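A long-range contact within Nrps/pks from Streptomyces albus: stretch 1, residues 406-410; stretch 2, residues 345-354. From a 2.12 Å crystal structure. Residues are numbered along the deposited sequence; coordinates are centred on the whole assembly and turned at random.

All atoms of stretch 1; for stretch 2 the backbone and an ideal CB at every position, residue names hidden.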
ATOM      1  N   VAL A 406       6.477   4.471  16.787  1.00 21.98           N
ATOM      2  CA  VAL A 406       7.311   5.063  17.831  1.00 22.88           C
ATOM      3  C   VAL A 406       7.924   6.357  17.305  1.00 24.18           C
ATOM      4  O   VAL A 406       8.552   6.362  16.263  1.00 24.82           O
ATOM      5  CB  VAL A 406       8.429   4.086  18.256  1.00 25.09           C
ATOM      6  CG1 VAL A 406       9.320   4.693  19.317  1.00 26.54           C
ATOM      7  CG2 VAL A 406       7.819   2.812  18.806  1.00 25.81           C
ATOM      8  N   LEU A 407       7.721   7.452  18.046  1.00 23.98           N
ATOM      9  CA  LEU A 407       8.152   8.791  17.700  1.00 25.30           C
ATOM     10  C   LEU A 407       9.008   9.452  18.810  1.00 27.23           C
ATOM     11  O   LEU A 407       8.837   9.128  20.005  1.00 28.38           O
ATOM     12  CB  LEU A 407       6.915   9.603  17.466  1.00 29.05           C
ATOM     13  CG  LEU A 407       6.047   9.128  16.309  1.00 31.13           C
ATOM     14  CD1 LEU A 407       4.605   9.203  16.689  1.00 35.49           C
ATOM     15  CD2 LEU A 407       6.310  10.071  15.149  1.00 33.22           C
ATOM     16  N   ALA A 408       9.942  10.329  18.401  1.00 25.24           N
ATOM     17  CA  ALA A 408      10.894  10.980  19.271  1.00 27.04           C
ATOM     18  C   ALA A 408      10.798  12.476  19.056  1.00 29.15           C
ATOM     19  O   ALA A 408      10.541  12.950  17.918  1.00 28.86           O
ATOM     20  CB  ALA A 408      12.319  10.515  19.000  1.00 26.66           C
ATOM     21  N   GLY A 409      11.028  13.222  20.129  1.00 28.67           N
ATOM     22  CA  GLY A 409      11.149  14.658  20.055  1.00 32.36           C
ATOM     23  C   GLY A 409      12.471  15.020  19.407  1.00 37.12           C
ATOM     24  O   GLY A 409      13.376  14.198  19.364  1.00 34.88           O
ATOM     25  N   ARG A 410      12.521  16.208  18.825  1.00 47.19           N
ATOM     26  CA  ARG A 410      13.771  16.951  18.437  1.00 62.95           C
ATOM     27  C   ARG A 410      14.064  16.907  16.944  1.00 61.04           C
ATOM     28  O   ARG A 410      14.417  17.942  16.368  1.00 69.24           O
ATOM     29  CB  ARG A 410      15.043  16.575  19.253  1.00 66.10           C
ATOM     30  CG  ARG A 410      15.306  17.490  20.456  1.00 78.46           C
ATOM     31  CD  ARG A 410      16.710  17.287  21.057  1.00 88.80           C
ATOM     32  NE  ARG A 410      17.701  17.005  20.004  1.00100.14           N
ATOM     33  CZ  ARG A 410      18.222  17.917  19.177  1.00101.25           C
ATOM     34  NH1 ARG A 410      19.099  17.551  18.241  1.00 96.02           N
ATOM     35  NH2 ARG A 410      17.869  19.197  19.276  1.00104.77           N
ATOM     36  N   UNK A 345      -1.417  14.498  17.612  1.00 23.40           N
ATOM     37  CA  UNK A 345      -1.424  14.735  19.056  1.00 25.48           C
ATOM     38  C   UNK A 345      -0.061  14.465  19.687  1.00 25.24           C
ATOM     39  O   UNK A 345       0.492  15.285  20.397  1.00 25.13           O
ATOM     40  CB  UNK A 345      -2.486  13.861  19.726  1.00 25.48           C
ATOM     41  N   UNK A 346       0.464  13.301  19.416  1.00 25.26           N
ATOM     42  CA  UNK A 346       1.763  12.913  19.950  1.00 27.96           C
ATOM     43  C   UNK A 346       2.898  13.790  19.448  1.00 28.54           C
ATOM     44  O   UNK A 346       3.772  14.098  20.225  1.00 25.48           O
ATOM     45  CB  UNK A 346       2.053  11.453  19.596  1.00 27.96           C
ATOM     46  N   UNK A 347       2.885  14.191  18.157  1.00 24.72           N
ATOM     47  CA  UNK A 347       3.892  15.077  17.638  1.00 25.07           C
ATOM     48  C   UNK A 347       3.791  16.402  18.353  1.00 26.05           C
ATOM     49  O   UNK A 347       4.787  16.975  18.738  1.00 28.12           O
ATOM     50  CB  UNK A 347       3.749  15.253  16.125  1.00 25.07           C
ATOM     51  N   UNK A 348       2.589  16.895  18.545  1.00 25.56           N
ATOM     52  CA  UNK A 348       2.432  18.149  19.264  1.00 27.13           C
ATOM     53  C   UNK A 348       2.906  18.071  20.742  1.00 28.76           C
ATOM     54  O   UNK A 348       3.523  19.016  21.271  1.00 29.33           O
ATOM     55  CB  UNK A 348       0.963  18.573  19.212  1.00 27.13           C
ATOM     56  N   UNK A 349       2.601  16.969  21.401  1.00 27.42           N
ATOM     57  CA  UNK A 349       3.089  16.733  22.773  1.00 28.31           C
ATOM     58  C   UNK A 349       4.582  16.762  22.832  1.00 29.52           C
ATOM     59  O   UNK A 349       5.148  17.390  23.714  1.00 29.91           O
ATOM     60  CB  UNK A 349       2.585  15.393  23.312  1.00 28.31           C
ATOM     61  N   UNK A 350       5.242  16.052  21.912  1.00 30.17           N
ATOM     62  CA  UNK A 350       6.717  15.964  21.857  1.00 30.23           C
ATOM     63  C   UNK A 350       7.356  17.312  21.574  1.00 32.76           C
ATOM     64  O   UNK A 350       8.291  17.747  22.262  1.00 36.49           O
ATOM     65  CB  UNK A 350       7.152  14.961  20.786  1.00 30.23           C
ATOM     66  N   UNK A 351       6.782  18.025  20.620  1.00 34.67           N
ATOM     67  CA  UNK A 351       7.211  19.363  20.298  1.00 36.14           C
ATOM     68  C   UNK A 351       7.041  20.341  21.463  1.00 37.23           C
ATOM     69  O   UNK A 351       7.929  21.148  21.688  1.00 36.57           O
ATOM     70  CB  UNK A 351       6.436  19.866  19.078  1.00 36.14           C
ATOM     71  N   UNK A 352       5.892  20.332  22.151  1.00 34.77           N
ATOM     72  CA  UNK A 352       5.691  21.231  23.288  1.00 36.91           C
ATOM     73  C   UNK A 352       6.233  20.683  24.603  1.00 37.92           C
ATOM     74  O   UNK A 352       6.143  21.359  25.609  1.00 38.77           O
ATOM     75  CB  UNK A 352       4.199  21.531  23.446  1.00 36.91           C
ATOM     76  N   UNK A 353       6.753  19.454  24.594  1.00 37.90           N
ATOM     77  CA  UNK A 353       7.247  18.759  25.794  1.00 39.81           C
ATOM     78  C   UNK A 353       6.220  18.759  26.918  1.00 39.05           C
ATOM     79  O   UNK A 353       6.490  19.211  28.022  1.00 38.87           O
ATOM     80  CB  UNK A 353       8.542  19.408  26.285  1.00 39.81           C
ATOM     81  N   UNK A 354       5.041  18.254  26.639  1.00 33.96           N
ATOM     82  CA  UNK A 354       4.028  18.192  27.644  1.00 35.87           C
ATOM     83  C   UNK A 354       3.141  17.000  27.426  1.00 34.29           C
ATOM     84  O   UNK A 354       2.935  16.550  26.284  1.00 33.96           O
ATOM     85  CB  UNK A 354       3.205  19.482  27.662  1.00 35.87           C
TER

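The backbone of 345-352 is helical, and its axis passes 9.0 Å from that of strand 406-408, the two N-to-C directions differing by 27°. At that spacing side chains must fill the gap, and stretch 1 offers mainly Leu407, whose CA-to-CB bond points toward the helix, followed by the bare backbone of Gly409.

Position 345 has nothing of stretch 1 within 5.5 Å of its ideal CB, so this contact sets no rule there. It is Lys345, extended, with NZ hydrogen-bonded elsewhere in the structure.

Position 346 points toward stretch 1, its ideal CB 4.5 Å from Leu407 CD1. The separation is short and the neighbour is a methyl group, so a small or beta-branched residue, Ala, Val, Thr or Ile, would suit. The deposited Thr346 adopts the m rotamer and brings CG2 to 4.1 Å from Leu407 CD1; its OG1 is hydrogen-bonded elsewhere in the structure, so the polar atom is satisfied without help from the strand.

At 347 the CB points sideways, and no atom of stretch 1 lies within 5.5 Å of it. The nearest feature is still the Leu407 side chain, which favours an aliphatic group able to reach it: Val, Ile, Leu or Met. It is Val347, in the t rotamer, with CG2 4.5 Å from Leu407 CD2, a light apolar touch.

Positions 348 and 349 are out of reach, and stretch 1 says nothing about their identity. They are Leu348 and the selenomethionine Met349.

Position 350 is the centre of the contact. Its CB points toward stretch 1, with the ideal CB 4.1 Å from Gly409 CA, and the CA atoms of 350 and Gly409 are just 5.0 Å apart. Gly409 presents no side chain here, though an ideal CB on it would sit 3.8 Å from the carbonyl O of 350, so the geometry does not show that glycine is required. Beyond the CB lie Leu407 and the backbone leading to Gly409, so a medium aliphatic residue such as Leu, Ile or Met is expected. Leu350, chi1 m and chi2 t, spreads its methyls along the strand: CD1 is 3.9 Å from Leu407 CB and 3.8 Å from Ala408 C, while CD2 is 3.8 Å from Gly409 N. Of the ten residues, it has the most area covered by stretch 1.

Position 351 points away, which leaves polar or charged residues free to enter; it is Arg351. Position 352 is out of reach, and Asn352 turns back on its own helix, ND2 donating to Leu348 O at 2.8 Å.

At 353 phi is positive (52°), so Gly or Asn would be the easy choices, although other residues can adopt this conformation. The CB points sideways, and a long side chain could reach Arg410. Arg353 does so: its end comes nearer, NH2 lying 4.2 Å from Arg410 CG, a loose approach to aliphatic carbon beside a poorly ordered partner.

Position 354, extended and distant, is unconstrained here; it is Ala354, whose N bonds to Met349 O at 3.1 Å.

Stretch 2, residues 345-354: KTVLMLRNRA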
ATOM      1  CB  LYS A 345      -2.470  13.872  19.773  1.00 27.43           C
ATOM      2  CG  LYS A 345      -2.211  13.748  21.282  1.00 29.84           C
ATOM      3  CD  LYS A 345      -3.340  13.000  21.970  1.00 30.76           C
ATOM      4  CE  LYS A 345      -2.902  12.505  23.326  1.00 30.35           C
ATOM      5  NZ  LYS A 345      -4.026  11.728  23.947  1.00 31.22           N
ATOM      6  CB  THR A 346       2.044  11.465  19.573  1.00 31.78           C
ATOM      7  OG1 THR A 346       1.011  10.668  20.147  1.00 34.99           O
ATOM      8  CG2 THR A 346       3.298  11.020  20.169  1.00 37.10           C
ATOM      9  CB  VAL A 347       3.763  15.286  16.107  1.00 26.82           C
ATOM     10  CG1 VAL A 347       4.624  16.467  15.659  1.00 27.67           C
ATOM     11  CG2 VAL A 347       4.086  13.971  15.376  1.00 26.93           C
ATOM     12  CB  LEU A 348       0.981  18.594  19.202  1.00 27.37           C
ATOM     13  CG  LEU A 348       0.507  19.048  17.834  1.00 28.27           C
ATOM     14  CD1 LEU A 348      -0.993  19.286  17.873  1.00 29.68           C
ATOM     15  CD2 LEU A 348       1.200  20.340  17.457  1.00 30.39           C
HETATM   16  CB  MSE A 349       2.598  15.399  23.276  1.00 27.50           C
HETATM   17  CG  MSE A 349       1.158  15.558  23.800  1.00 28.65           C
HETATM   18 SE   MSE A 349       0.471  13.787  24.354  0.65 29.60          SE
HETATM   19  CE  MSE A 349       2.061  13.247  25.346  1.00 31.11           C
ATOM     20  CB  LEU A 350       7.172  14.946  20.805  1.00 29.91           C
ATOM     21  CG  LEU A 350       6.901  13.490  21.140  1.00 28.30           C
ATOM     22  CD1 LEU A 350       7.040  12.641  19.874  1.00 27.40           C
ATOM     23  CD2 LEU A 350       7.857  12.978  22.217  1.00 30.27           C
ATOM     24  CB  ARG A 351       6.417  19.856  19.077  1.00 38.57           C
ATOM     25  CG  ARG A 351       6.991  21.056  18.409  1.00 46.03           C
ATOM     26  CD  ARG A 351       6.287  21.336  17.083  1.00 50.96           C
ATOM     27  NE  ARG A 351       5.452  22.530  17.128  1.00 56.16           N
ATOM     28  CZ  ARG A 351       4.554  22.860  16.200  1.00 58.52           C
ATOM     29  NH1 ARG A 351       4.330  22.089  15.141  1.00 51.01           N
ATOM     30  NH2 ARG A 351       3.847  23.965  16.351  1.00 63.86           N
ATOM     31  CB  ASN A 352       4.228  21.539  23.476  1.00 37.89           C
ATOM     32  CG  ASN A 352       3.667  22.369  22.337  1.00 41.44           C
ATOM     33  OD1 ASN A 352       3.919  23.538  22.304  1.00 47.01           O
ATOM     34  ND2 ASN A 352       2.880  21.783  21.453  1.00 37.88           N
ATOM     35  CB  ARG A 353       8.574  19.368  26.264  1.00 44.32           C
ATOM     36  CG  ARG A 353       9.612  19.311  25.168  1.00 49.64           C
ATOM     37  CD  ARG A 353      10.882  20.081  25.459  1.00 60.67           C
ATOM     38  NE  ARG A 353      11.708  20.048  24.245  1.00 78.80           N
ATOM     39  CZ  ARG A 353      12.961  20.508  24.127  1.00 91.21           C
ATOM     40  NH1 ARG A 353      13.589  21.061  25.166  1.00 89.94           N
ATOM     41  NH2 ARG A 353      13.595  20.402  22.953  1.00 89.84           N
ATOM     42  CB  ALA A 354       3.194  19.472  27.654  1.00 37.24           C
TER
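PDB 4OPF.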